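Local coordinates for MHC class I protein (Ginglymostoma cirratum, PDB 6LUP) that probably presents bound peptides to T cells at the cell surface, as a nurse shark member of the MHC class I family, at residues 11-16 with 87-92; 118-123 with 134-139; 216-221 with 238-243. One frame throughout, in Å; residues are numbered along the deposited sequence.

Interaction 1: residues 11-16 with 87-92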
ATOM      1  N   TRP A  11       3.929 -14.351  -2.527  1.00 43.32           N
ATOM      2  CA  TRP A  11       3.569 -15.748  -2.730  1.00 45.22           C
ATOM      3  C   TRP A  11       2.909 -16.291  -1.467  1.00 47.86           C
ATOM      4  O   TRP A  11       3.479 -16.218  -0.374  1.00 48.31           O
ATOM      5  CB  TRP A  11       4.797 -16.591  -3.066  1.00 44.68           C
ATOM      6  CG  TRP A  11       5.446 -16.268  -4.377  1.00 43.29           C
ATOM      7  CD1 TRP A  11       5.200 -16.865  -5.579  1.00 43.24           C
ATOM      8  CD2 TRP A  11       6.465 -15.287  -4.618  1.00 42.07           C
ATOM      9  NE1 TRP A  11       5.997 -16.317  -6.556  1.00 41.96           N
ATOM     10  CE2 TRP A  11       6.784 -15.347  -5.996  1.00 41.37           C
ATOM     11  CE3 TRP A  11       7.140 -14.365  -3.807  1.00 41.57           C
ATOM     12  CZ2 TRP A  11       7.748 -14.515  -6.581  1.00 40.23           C
ATOM     13  CZ3 TRP A  11       8.102 -13.543  -4.390  1.00 40.68           C
ATOM     14  CH2 TRP A  11       8.395 -13.625  -5.765  1.00 39.93           C
ATOM     15  N   SER A  12       1.700 -16.822  -1.623  1.00 50.29           N
ATOM     16  CA  SER A  12       0.969 -17.437  -0.515  1.00 53.01           C
ATOM     17  C   SER A  12       0.794 -18.927  -0.731  1.00 54.92           C
ATOM     18  O   SER A  12       0.688 -19.396  -1.865  1.00 54.28           O
ATOM     19  CB  SER A  12      -0.407 -16.795  -0.338  1.00 53.27           C
ATOM     20  OG  SER A  12      -0.292 -15.434   0.020  1.00 52.69           O
ATOM     21  N   THR A  13       0.750 -19.666   0.370  1.00 58.05           N
ATOM     22  CA  THR A  13       0.485 -21.093   0.330  1.00 61.34           C
ATOM     23  C   THR A  13      -0.890 -21.344  -0.288  1.00 62.96           C
ATOM     24  O   THR A  13      -1.811 -20.539  -0.118  1.00 62.41           O
ATOM     25  CB  THR A  13       0.560 -21.706   1.744  1.00 62.92           C
ATOM     26  OG1 THR A  13       0.541 -23.133   1.648  1.00 65.16           O
ATOM     27  CG2 THR A  13      -0.603 -21.243   2.609  1.00 63.80           C
ATOM     28  N   ALA A  14      -1.022 -22.443  -1.024  1.00 65.76           N
ATOM     29  CA  ALA A  14      -2.309 -22.813  -1.599  1.00 69.34           C
ATOM     30  C   ALA A  14      -3.334 -22.889  -0.474  1.00 73.22           C
ATOM     31  O   ALA A  14      -3.200 -23.696   0.453  1.00 74.95           O
ATOM     32  CB  ALA A  14      -2.208 -24.139  -2.334  1.00 70.02           C
ATOM     33  N   GLY A  15      -4.347 -22.032  -0.553  1.00 75.01           N
ATOM     34  CA  GLY A  15      -5.262 -21.837   0.561  1.00 78.52           C
ATOM     35  C   GLY A  15      -6.393 -20.912   0.181  1.00 80.17           C
ATOM     36  O   GLY A  15      -6.679 -20.722  -1.004  1.00 80.29           O
ATOM     37  N   SER A  16      -7.032 -20.325   1.186  1.00 81.53           N
ATOM     38  CA  SER A  16      -8.289 -19.610   0.969  1.00 82.69           C
ATOM     39  C   SER A  16      -8.147 -18.151   0.541  1.00 79.55           C
ATOM     40  O   SER A  16      -7.331 -17.401   1.086  1.00 77.33           O
ATOM     41  CB  SER A  16      -9.203 -19.722   2.202  1.00 85.16           C
ATOM     42  OG  SER A  16      -9.879 -20.971   2.229  1.00 87.93           O
ATOM     43  N   GLY A  87       3.808 -27.700   7.544  1.00 95.70           N
ATOM     44  CA  GLY A  87       2.554 -27.383   6.851  1.00 93.17           C
ATOM     45  C   GLY A  87       1.971 -26.106   7.383  1.00 91.80           C
ATOM     46  O   GLY A  87       2.667 -25.388   8.097  1.00 92.38           O
ATOM     47  N   GLY A  88       0.728 -25.831   7.043  1.00 89.78           N
ATOM     48  CA  GLY A  88       0.150 -24.613   7.606  1.00 87.55           C
ATOM     49  C   GLY A  88       0.152 -23.504   6.592  1.00 84.05           C
ATOM     50  O   GLY A  88       0.330 -23.783   5.414  1.00 82.77           O
ATOM     51  N   ILE A  89       0.025 -22.276   7.065  1.00 81.63           N
ATOM     52  CA  ILE A  89      -0.108 -21.176   6.114  1.00 77.86           C
ATOM     53  C   ILE A  89       1.199 -20.388   6.060  1.00 74.84           C
ATOM     54  O   ILE A  89       1.682 -19.909   7.088  1.00 75.03           O
ATOM     55  CB  ILE A  89      -1.303 -20.265   6.471  1.00 78.28           C
ATOM     56  CG1 ILE A  89      -2.610 -21.063   6.391  1.00 80.09           C
ATOM     57  CG2 ILE A  89      -1.366 -19.059   5.540  1.00 76.21           C
ATOM     58  CD1 ILE A  89      -3.682 -20.611   7.360  1.00 81.62           C
ATOM     59  N   HIS A  90       1.773 -20.269   4.863  1.00 71.51           N
ATOM     60  CA  HIS A  90       3.084 -19.634   4.699  1.00 68.72           C
ATOM     61  C   HIS A  90       3.178 -18.644   3.535  1.00 64.64           C
ATOM     62  O   HIS A  90       2.387 -18.692   2.595  1.00 63.92           O
ATOM     63  CB  HIS A  90       4.180 -20.698   4.603  1.00 70.36           C
ATOM     64  CG  HIS A  90       4.280 -21.555   5.823  1.00 73.97           C
ATOM     65  ND1 HIS A  90       4.751 -21.080   7.029  1.00 74.75           N
ATOM     66  CD2 HIS A  90       3.948 -22.852   6.033  1.00 76.36           C
ATOM     67  CE1 HIS A  90       4.716 -22.049   7.927  1.00 76.97           C
ATOM     68  NE2 HIS A  90       4.233 -23.134   7.349  1.00 78.31           N
ATOM     69  N   THR A  91       4.165 -17.755   3.620  1.00 61.45           N
ATOM     70  CA  THR A  91       4.298 -16.625   2.707  1.00 57.40           C
ATOM     71  C   THR A  91       5.748 -16.400   2.284  1.00 55.03           C
ATOM     72  O   THR A  91       6.677 -16.580   3.077  1.00 55.98           O
ATOM     73  CB  THR A  91       3.767 -15.333   3.370  1.00 57.11           C
ATOM     74  OG1 THR A  91       2.379 -15.495   3.676  1.00 58.60           O
ATOM     75  CG2 THR A  91       3.914 -14.132   2.459  1.00 55.90           C
ATOM     76  N   TYR A  92       5.929 -16.018   1.024  1.00 51.46           N
ATOM     77  CA  TYR A  92       7.182 -15.431   0.580  1.00 49.00           C
ATOM     78  C   TYR A  92       6.914 -14.034   0.024  1.00 47.06           C
ATOM     79  O   TYR A  92       5.877 -13.793  -0.598  1.00 46.66           O
ATOM     80  CB  TYR A  92       7.867 -16.306  -0.470  1.00 48.28           C
ATOM     81  CG  TYR A  92       9.343 -16.003  -0.641  1.00 47.69           C
ATOM     82  CD1 TYR A  92      10.305 -16.654   0.131  1.00 48.53           C
ATOM     83  CD2 TYR A  92       9.778 -15.061  -1.570  1.00 46.39           C
ATOM     84  CE1 TYR A  92      11.655 -16.380  -0.019  1.00 48.42           C
ATOM     85  CE2 TYR A  92      11.125 -14.778  -1.727  1.00 46.47           C
ATOM     86  CZ  TYR A  92      12.061 -15.442  -0.953  1.00 47.51           C
ATOM     87  OH  TYR A  92      13.401 -15.163  -1.112  1.00 47.52           O
TER
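Trp11 and Tyr92 pair across two antiparallel strands, 3-12 and 91-100, in the floor of the class I peptide-binding platform. They form a hydrogen-bonded pair: Trp11 N donates to Tyr92 O at 2.8 Å with an N-H...O angle of 167°, and Tyr92 N returns a bond to Trp11 O. One further backbone bond lies beyond the strand ends, Thr13 N to His90 O at 2.9 Å. Ser12 and Thr91 make the non-hydrogen-bonded pair, where Thr91 CA lies 3.2 Å from Trp11 O in a CA-H...O contact.

On the groove side the two aromatic side chains lie side by side, pointing the same way. Trp11 CE3 comes within 3.5 Å of Tyr92 CD2, at the edge of the tyrosine ring, with the planes oblique at 66°. Trp71 of helix 55-82 meets both rings, and the Tyr92 hydroxyl is hydrogen-bonded to His113 ND1. Thr13 points its CB toward 87-92; with OG1 anti to the backbone N (chi1 -169°), CG2 falls between N and the carbonyl carbon, 3.5 Å from Ile89 CA.

Tyr92 also packs on an apolar side chain of the bound peptide, while Ser12 and Thr91 pack on another protein chain, an arrangement typical of the MHC class I groove floor.

Interaction 2: residues 118-123 with 134-139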
ATOM      1  N   THR A 118       9.061 -11.999   7.766  1.00 52.71           N
ATOM      2  CA  THR A 118      10.286 -11.637   8.485  1.00 53.33           C
ATOM      3  C   THR A 118      11.482 -11.603   7.530  1.00 52.96           C
ATOM      4  O   THR A 118      11.543 -12.382   6.574  1.00 52.09           O
ATOM      5  CB  THR A 118      10.598 -12.606   9.650  1.00 54.97           C
ATOM      6  OG1 THR A 118      10.735 -13.939   9.146  1.00 55.37           O
ATOM      7  CG2 THR A 118       9.501 -12.572  10.707  1.00 55.57           C
ATOM      8  N   ASP A 119      12.423 -10.696   7.800  1.00 53.22           N
ATOM      9  CA  ASP A 119      13.635 -10.551   6.991  1.00 53.02           C
ATOM     10  C   ASP A 119      14.258 -11.897   6.665  1.00 53.35           C
ATOM     11  O   ASP A 119      14.528 -12.700   7.555  1.00 55.12           O
ATOM     12  CB  ASP A 119      14.661  -9.672   7.707  1.00 53.99           C
ATOM     13  CG  ASP A 119      14.329  -8.194   7.628  1.00 53.81           C
ATOM     14  OD1 ASP A 119      13.184  -7.838   7.273  1.00 53.35           O
ATOM     15  OD2 ASP A 119      15.224  -7.382   7.927  1.00 54.91           O
ATOM     16  N   PHE A 120      14.463 -12.149   5.381  1.00 52.40           N
ATOM     17  CA  PHE A 120      15.104 -13.378   4.957  1.00 53.07           C
ATOM     18  C   PHE A 120      16.485 -13.089   4.387  1.00 53.25           C
ATOM     19  O   PHE A 120      17.488 -13.562   4.919  1.00 55.10           O
ATOM     20  CB  PHE A 120      14.225 -14.134   3.957  1.00 52.29           C
ATOM     21  CG  PHE A 120      14.911 -15.300   3.306  1.00 53.10           C
ATOM     22  CD1 PHE A 120      15.432 -16.342   4.072  1.00 54.58           C
ATOM     23  CD2 PHE A 120      15.025 -15.363   1.920  1.00 52.04           C
ATOM     24  CE1 PHE A 120      16.065 -17.416   3.469  1.00 55.02           C
ATOM     25  CE2 PHE A 120      15.656 -16.437   1.312  1.00 52.59           C
ATOM     26  CZ  PHE A 120      16.177 -17.465   2.087  1.00 54.00           C
ATOM     27  N   ILE A 121      16.530 -12.298   3.319  1.00 51.80           N
ATOM     28  CA  ILE A 121      17.782 -11.957   2.657  1.00 51.55           C
ATOM     29  C   ILE A 121      17.611 -10.647   1.884  1.00 50.56           C
ATOM     30  O   ILE A 121      16.515 -10.331   1.418  1.00 49.83           O
ATOM     31  CB  ILE A 121      18.264 -13.119   1.745  1.00 51.57           C
ATOM     32  CG1 ILE A 121      19.770 -13.024   1.475  1.00 52.14           C
ATOM     33  CG2 ILE A 121      17.445 -13.208   0.460  1.00 50.13           C
ATOM     34  CD1 ILE A 121      20.367 -14.273   0.857  1.00 52.20           C
ATOM     35  N   SER A 122      18.688  -9.874   1.776  1.00 50.80           N
ATOM     36  CA  SER A 122      18.668  -8.629   1.006  1.00 50.35           C
ATOM     37  C   SER A 122      20.063  -8.277   0.502  1.00 51.26           C
ATOM     38  O   SER A 122      21.059  -8.780   1.024  1.00 52.84           O
ATOM     39  CB  SER A 122      18.075  -7.478   1.830  1.00 50.17           C
ATOM     40  OG  SER A 122      18.781  -7.283   3.041  1.00 51.53           O
ATOM     41  N   LEU A 123      20.136  -7.418  -0.513  1.00 50.58           N
ATOM     42  CA  LEU A 123      21.418  -7.068  -1.112  1.00 51.86           C
ATOM     43  C   LEU A 123      21.988  -5.742  -0.621  1.00 53.61           C
ATOM     44  O   LEU A 123      21.321  -4.709  -0.683  1.00 53.05           O
ATOM     45  CB  LEU A 123      21.320  -7.053  -2.645  1.00 50.43           C
ATOM     46  CG  LEU A 123      22.483  -6.439  -3.441  1.00 50.81           C
ATOM     47  CD1 LEU A 123      23.713  -7.338  -3.431  1.00 51.87           C
ATOM     48  CD2 LEU A 123      22.066  -6.127  -4.870  1.00 49.62           C
ATOM     49  N   VAL A 134      19.254 -14.464   9.524  1.00 71.27           N
ATOM     50  CA  VAL A 134      18.814 -15.782   9.989  1.00 73.33           C
ATOM     51  C   VAL A 134      19.658 -16.919   9.422  1.00 75.25           C
ATOM     52  O   VAL A 134      20.256 -16.787   8.353  1.00 74.33           O
ATOM     53  CB  VAL A 134      17.319 -16.037   9.688  1.00 72.14           C
ATOM     54  CG1 VAL A 134      16.436 -15.178  10.580  1.00 71.69           C
ATOM     55  CG2 VAL A 134      17.004 -15.805   8.216  1.00 70.69           C
ATOM     56  N   THR A 135      19.689 -18.034  10.151  1.00 78.60           N
ATOM     57  CA  THR A 135      20.500 -19.199   9.785  1.00 80.90           C
ATOM     58  C   THR A 135      20.015 -19.877   8.505  1.00 79.91           C
ATOM     59  O   THR A 135      20.826 -20.383   7.726  1.00 79.75           O
ATOM     60  CB  THR A 135      20.553 -20.248  10.920  1.00 83.96           C
ATOM     61  OG1 THR A 135      19.230 -20.717  11.208  1.00 84.16           O
ATOM     62  CG2 THR A 135      21.178 -19.659  12.189  1.00 85.66           C
ATOM     63  N   TRP A 136      18.699 -19.876   8.291  1.00 79.35           N
ATOM     64  CA  TRP A 136      18.110 -20.513   7.107  1.00 78.94           C
ATOM     65  C   TRP A 136      18.288 -19.702   5.814  1.00 76.84           C
ATOM     66  O   TRP A 136      17.789 -20.088   4.750  1.00 75.11           O
ATOM     67  CB  TRP A 136      16.640 -20.898   7.340  1.00 79.16           C
ATOM     68  CG  TRP A 136      15.762 -19.810   7.901  1.00 79.03           C
ATOM     69  CD1 TRP A 136      15.025 -18.903   7.192  1.00 77.06           C
ATOM     70  CD2 TRP A 136      15.510 -19.536   9.288  1.00 80.59           C
ATOM     71  NE1 TRP A 136      14.336 -18.078   8.048  1.00 77.12           N
ATOM     72  CE2 TRP A 136      14.616 -18.443   9.340  1.00 79.30           C
ATOM     73  CE3 TRP A 136      15.955 -20.107  10.489  1.00 83.16           C
ATOM     74  CZ2 TRP A 136      14.158 -17.906  10.548  1.00 79.90           C
ATOM     75  CZ3 TRP A 136      15.498 -19.571  11.693  1.00 83.84           C
ATOM     76  CH2 TRP A 136      14.609 -18.481  11.710  1.00 82.41           C
ATOM     77  N   GLY A 137      19.006 -18.588   5.916  1.00 76.25           N
ATOM     78  CA  GLY A 137      19.373 -17.781   4.758  1.00 75.54           C
ATOM     79  C   GLY A 137      20.831 -17.945   4.365  1.00 76.63           C
ATOM     80  O   GLY A 137      21.214 -17.632   3.232  1.00 75.20           O
ATOM     81  N   GLU A 138      21.637 -18.445   5.300  1.00 78.92           N
ATOM     82  CA  GLU A 138      23.087 -18.568   5.125  1.00 79.91           C
ATOM     83  C   GLU A 138      23.482 -19.413   3.922  1.00 78.03           C
ATOM     84  O   GLU A 138      24.415 -19.068   3.195  1.00 77.58           O
ATOM     85  CB  GLU A 138      23.736 -19.123   6.396  1.00 83.84           C
ATOM     86  CG  GLU A 138      23.759 -18.136   7.553  1.00 87.08           C
ATOM     87  CD  GLU A 138      24.361 -18.715   8.820  1.00 92.01           C
ATOM     88  OE1 GLU A 138      25.082 -19.736   8.741  1.00 94.38           O
ATOM     89  OE2 GLU A 138      24.111 -18.137   9.902  1.00 93.37           O
ATOM     90  N   ILE A 139      22.764 -20.511   3.710  1.00 76.98           N
ATOM     91  CA  ILE A 139      23.047 -21.404   2.588  1.00 76.32           C
ATOM     92  C   ILE A 139      22.709 -20.760   1.233  1.00 73.48           C
ATOM     93  O   ILE A 139      23.358 -21.051   0.223  1.00 73.18           O
ATOM     94  CB  ILE A 139      22.383 -22.796   2.779  1.00 77.77           C
ATOM     95  CG1 ILE A 139      22.815 -23.779   1.680  1.00 78.39           C
ATOM     96  CG2 ILE A 139      20.869 -22.691   2.868  1.00 77.26           C
ATOM     97  CD1 ILE A 139      24.246 -24.265   1.808  1.00 80.01           C
TER
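Phe120 drives its ring against the start of helix 135-146, where it meets Trp136 and Gly137, so the contact is chiefly one of side chain on backbone. Its CG is anti to the backbone N (chi1 171°), and the ring's CE1 comes to 3.4 Å from Trp136 O. That carbonyl oxygen lies in the ring plane, at the edge, and also accepts a hydrogen bond from Arg82 NH1 of helix 55-82. Gly137, without a side chain, lets its CA come to 3.6 Å from Phe120 CE1. Val134 points toward the strand, and its CG2 lies 4.0 Å from Phe120 O and equally far from Asp119 O. Ile121 CD1 adds a more distant approach, 4.2 Å from Gly137 O.

Contacts between side chains are looser. Phe120 and Trp136 cross obliquely, with Phe120 CD1 4.1 Å from Trp136 CD1, and Phe120 CD1 is 4.5 Å from Val134 CG2. Within its own segment Val134 covers one face of the Trp136 ring, with CB 3.6 Å above the plane and over its centre.

A polar bridge between the segments comes from Thr132, whose OG1, with one proton to share, is hydrogen-bonded to both Phe120 O and Val134 O. Asp119 OD1 instead bonds to an aromatic side chain of another protein chain.

The strand carries a classic beta bulge, Phe120 and Ile121 both facing His113. The axes of 118-123 and 135-139 approach to 7.8 Å, their N-to-C directions 31° apart. With Phe120 also packing on an apolar side chain of the bound peptide, this helix-on-sheet seam is typical of the MHC class I peptide-binding groove.

Interaction 3: residues 216-221 with 238-243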
ATOM      1  N   ALA A 216      -1.326  28.563  19.443  1.00 86.18           N
ATOM      2  CA  ALA A 216      -0.575  27.514  20.132  1.00 84.58           C
ATOM      3  C   ALA A 216      -0.813  26.142  19.509  1.00 82.27           C
ATOM      4  O   ALA A 216      -1.924  25.825  19.085  1.00 81.01           O
ATOM      5  CB  ALA A 216      -0.918  27.494  21.615  1.00 84.72           C
ATOM      6  N   LYS A 217       0.243  25.334  19.467  1.00 80.54           N
ATOM      7  CA  LYS A 217       0.185  23.980  18.923  1.00 78.60           C
ATOM      8  C   LYS A 217      -0.524  23.022  19.882  1.00 77.46           C
ATOM      9  O   LYS A 217      -0.228  23.001  21.077  1.00 78.38           O
ATOM     10  CB  LYS A 217       1.608  23.497  18.613  1.00 79.59           C
ATOM     11  CG  LYS A 217       1.774  22.004  18.358  1.00 79.03           C
ATOM     12  CD  LYS A 217       1.303  21.598  16.972  1.00 77.49           C
ATOM     13  CE  LYS A 217       2.012  20.337  16.503  1.00 77.43           C
ATOM     14  NZ  LYS A 217       1.693  19.151  17.345  1.00 77.34           N
ATOM     15  N   ILE A 218      -1.455  22.232  19.348  1.00 75.48           N
ATOM     16  CA  ILE A 218      -2.230  21.287  20.159  1.00 75.04           C
ATOM     17  C   ILE A 218      -1.642  19.869  20.145  1.00 76.85           C
ATOM     18  O   ILE A 218      -1.615  19.200  19.105  1.00 76.35           O
ATOM     19  CB  ILE A 218      -3.719  21.241  19.736  1.00 72.67           C
ATOM     20  CG1 ILE A 218      -4.352  22.632  19.794  1.00 71.98           C
ATOM     21  CG2 ILE A 218      -4.502  20.276  20.616  1.00 72.36           C
ATOM     22  CD1 ILE A 218      -5.762  22.691  19.247  1.00 70.94           C
ATOM     23  N   ASP A 219      -1.167  19.427  21.309  1.00 79.19           N
ATOM     24  CA  ASP A 219      -0.821  18.024  21.531  1.00 80.85           C
ATOM     25  C   ASP A 219      -2.073  17.287  21.994  1.00 81.61           C
ATOM     26  O   ASP A 219      -3.163  17.859  21.967  1.00 81.86           O
ATOM     27  CB  ASP A 219       0.291  17.899  22.569  1.00 83.73           C
ATOM     28  CG  ASP A 219       1.613  18.441  22.073  1.00 85.44           C
ATOM     29  OD1 ASP A 219       1.791  19.679  22.082  1.00 85.87           O
ATOM     30  OD2 ASP A 219       2.476  17.624  21.680  1.00 86.21           O
ATOM     31  N   GLU A 220      -1.921  16.034  22.429  1.00 82.76           N
ATOM     32  CA  GLU A 220      -3.064  15.203  22.833  1.00 83.54           C
ATOM     33  C   GLU A 220      -4.171  15.356  21.788  1.00 81.03           C
ATOM     34  O   GLU A 220      -5.241  15.918  22.046  1.00 81.73           O
ATOM     35  CB  GLU A 220      -3.556  15.568  24.244  1.00 86.82           C
ATOM     36  CG  GLU A 220      -4.496  14.544  24.875  1.00 91.39           C
ATOM     37  CD  GLU A 220      -5.020  14.953  26.249  1.00 96.21           C
ATOM     38  OE1 GLU A 220      -4.484  15.906  26.860  1.00 97.57           O
ATOM     39  OE2 GLU A 220      -5.980  14.308  26.730  1.00 97.73           O
ATOM     40  N   THR A 221      -3.872  14.872  20.589  1.00 76.94           N
ATOM     41  CA  THR A 221      -4.771  14.993  19.456  1.00 73.80           C
ATOM     42  C   THR A 221      -4.994  13.614  18.836  1.00 71.91           C
ATOM     43  O   THR A 221      -4.083  12.779  18.812  1.00 71.20           O
ATOM     44  CB  THR A 221      -4.238  16.024  18.429  1.00 72.83           C
ATOM     45  OG1 THR A 221      -5.149  16.135  17.334  1.00 72.19           O
ATOM     46  CG2 THR A 221      -2.843  15.647  17.916  1.00 71.46           C
ATOM     47  N   ARG A 238      -7.842  14.345  11.659  1.00 52.41           N
ATOM     48  CA  ARG A 238      -7.279  14.712  12.956  1.00 54.25           C
ATOM     49  C   ARG A 238      -8.281  15.529  13.764  1.00 55.85           C
ATOM     50  O   ARG A 238      -8.743  16.583  13.324  1.00 55.86           O
ATOM     51  CB  ARG A 238      -5.948  15.457  12.831  1.00 53.65           C
ATOM     52  CG  ARG A 238      -5.214  15.532  14.162  1.00 54.14           C
ATOM     53  CD  ARG A 238      -3.886  16.266  14.086  1.00 53.93           C
ATOM     54  NE  ARG A 238      -2.862  15.515  13.367  1.00 53.61           N
ATOM     55  CZ  ARG A 238      -2.192  14.471  13.854  1.00 53.84           C
ATOM     56  NH1 ARG A 238      -2.435  14.019  15.076  1.00 54.53           N
ATOM     57  NH2 ARG A 238      -1.276  13.873  13.109  1.00 53.46           N
ATOM     58  N   SER A 239      -8.608  15.027  14.950  1.00 58.19           N
ATOM     59  CA  SER A 239      -9.607  15.655  15.808  1.00 60.93           C
ATOM     60  C   SER A 239      -9.120  15.840  17.242  1.00 63.12           C
ATOM     61  O   SER A 239      -8.332  15.041  17.761  1.00 62.72           O
ATOM     62  CB  SER A 239     -10.905  14.846  15.801  1.00 61.04           C
ATOM     63  OG  SER A 239     -10.665  13.511  16.205  1.00 61.64           O
ATOM     64  N   THR A 240      -9.605  16.905  17.870  1.00 66.20           N
ATOM     65  CA  THR A 240      -9.288  17.197  19.258  1.00 69.42           C
ATOM     66  C   THR A 240     -10.563  17.434  20.064  1.00 72.37           C
ATOM     67  O   THR A 240     -11.640  17.632  19.492  1.00 71.16           O
ATOM     68  CB  THR A 240      -8.335  18.408  19.384  1.00 69.48           C
ATOM     69  OG1 THR A 240      -7.782  18.442  20.705  1.00 71.06           O
ATOM     70  CG2 THR A 240      -9.055  19.730  19.086  1.00 68.73           C
ATOM     71  N   GLU A 241     -10.425  17.404  21.390  1.00 77.21           N
ATOM     72  CA  GLU A 241     -11.527  17.691  22.305  1.00 81.59           C
ATOM     73  C   GLU A 241     -11.974  19.149  22.206  1.00 81.72           C
ATOM     74  O   GLU A 241     -11.158  20.047  21.984  1.00 81.03           O
ATOM     75  CB  GLU A 241     -11.144  17.338  23.743  1.00 85.77           C
ATOM     76  CG  GLU A 241     -11.098  15.840  24.027  1.00 89.67           C
ATOM     77  CD  GLU A 241     -12.471  15.225  24.268  1.00 93.15           C
ATOM     78  OE1 GLU A 241     -12.540  14.219  25.007  1.00 95.63           O
ATOM     79  OE2 GLU A 241     -13.482  15.732  23.730  1.00 94.46           O
ATOM     80  N   PHE A 242     -13.263  19.423  22.360  1.00 83.43           N
ATOM     81  CA  PHE A 242     -13.798  20.780  22.104  1.00 83.98           C
ATOM     82  C   PHE A 242     -14.806  21.468  23.097  1.00 84.55           C
ATOM     83  O   PHE A 242     -15.589  20.782  23.720  1.00 84.92           O
ATOM     84  CB  PHE A 242     -14.448  20.636  20.722  1.00 83.43           C
ATOM     85  CG  PHE A 242     -14.922  21.899  20.130  1.00 83.62           C
ATOM     86  CD1 PHE A 242     -14.105  22.977  20.067  1.00 83.50           C
ATOM     87  CD2 PHE A 242     -16.191  21.995  19.656  1.00 84.32           C
ATOM     88  CE1 PHE A 242     -14.555  24.152  19.555  1.00 85.08           C
ATOM     89  CE2 PHE A 242     -16.650  23.161  19.126  1.00 85.50           C
ATOM     90  CZ  PHE A 242     -15.828  24.242  19.065  1.00 85.64           C
ATOM     91  N   ASP A 243     -14.779  22.811  23.226  1.00101.15           N
ATOM     92  CA  ASP A 243     -15.928  23.671  23.632  1.00103.87           C
ATOM     93  C   ASP A 243     -16.468  24.722  22.619  1.00103.49           C
ATOM     94  O   ASP A 243     -15.735  25.590  22.228  1.00102.45           O
ATOM     95  CB  ASP A 243     -15.553  24.422  24.901  1.00107.64           C
ATOM     96  CG  ASP A 243     -15.859  23.639  26.164  1.00109.86           C
ATOM     97  OD1 ASP A 243     -16.939  23.034  26.265  1.00110.98           O
ATOM     98  OD2 ASP A 243     -15.011  23.640  27.073  1.00110.99           O
TER
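Thr221 and Arg238 cross at about a right angle in the immunoglobulin C1-set domain, at a surface contact between the loop after strand 216-217 and strand 234-241. These strands belong to the two different sheets of the Ig sandwich, and the segment 216-221 runs from edge strand 216-217 of one sheet and leads across to strand 222-228 of the other.

Two atoms of Thr221 do the touching. OG1, anti to the backbone N (chi1 -179°), lies 3.2 Å from Arg238 CG, against the aliphatic part of the arginine. CG2 approaches the far end, 3.3 Å from Arg238 NH1, and stands obliquely to the guanidinium plane. The arginine chain leaves the backbone extended and then bends at chi3 (-71°), which turns NE out of the line of CB, CG and CD. Its polar end is engaged elsewhere: Arg238 NE donates to Val209 O, with Leu211 of strand 208-213 also packed against the side chain. The like charge of Lys217 NZ is 7.0 Å from Arg238 NH1, too far for contact.

The second crossing, also near a right angle, is between Ile218 and Thr240, which point toward each other's segments. Ile218 CG2, anti to its backbone N, faces Thr240 OG1 at 3.8 Å, a methyl against a hydroxyl. Glu220 O lies equally far from the same oxygen. Thr240 also packs on Leu211 of strand 208-213. Ser239 points its CB away from the loop, and its side chain touches Gln194 and Ser196 of strand 194-202.

A single weak hydrogen bond spans the segments, from Thr221 OG1 to Ser239 O, at 3.4 Å.

From the N terminus, the three contacts close in series, without nesting or crossing. Interaction 1 ties strand 3-12 to strand 91-100, and the 70-residue loop it closes holds strands 21-27 and 30-36 and helix 55-82. Interaction 2 closes a short loop of ten residues containing strand 129-131, and ties strand 118-124 to helix 135-146. Both reach the same eight-stranded sheet and touch directly: Tyr92 OH packs 3.4 Å from Phe120 CD2. Interaction 3 closes a 16-residue loop around strand 222-228, joining the loop after strand 216-217 in one Ig sheet to strand 234-241 in the other. Its centre lies about 44 Å from that of interaction 1.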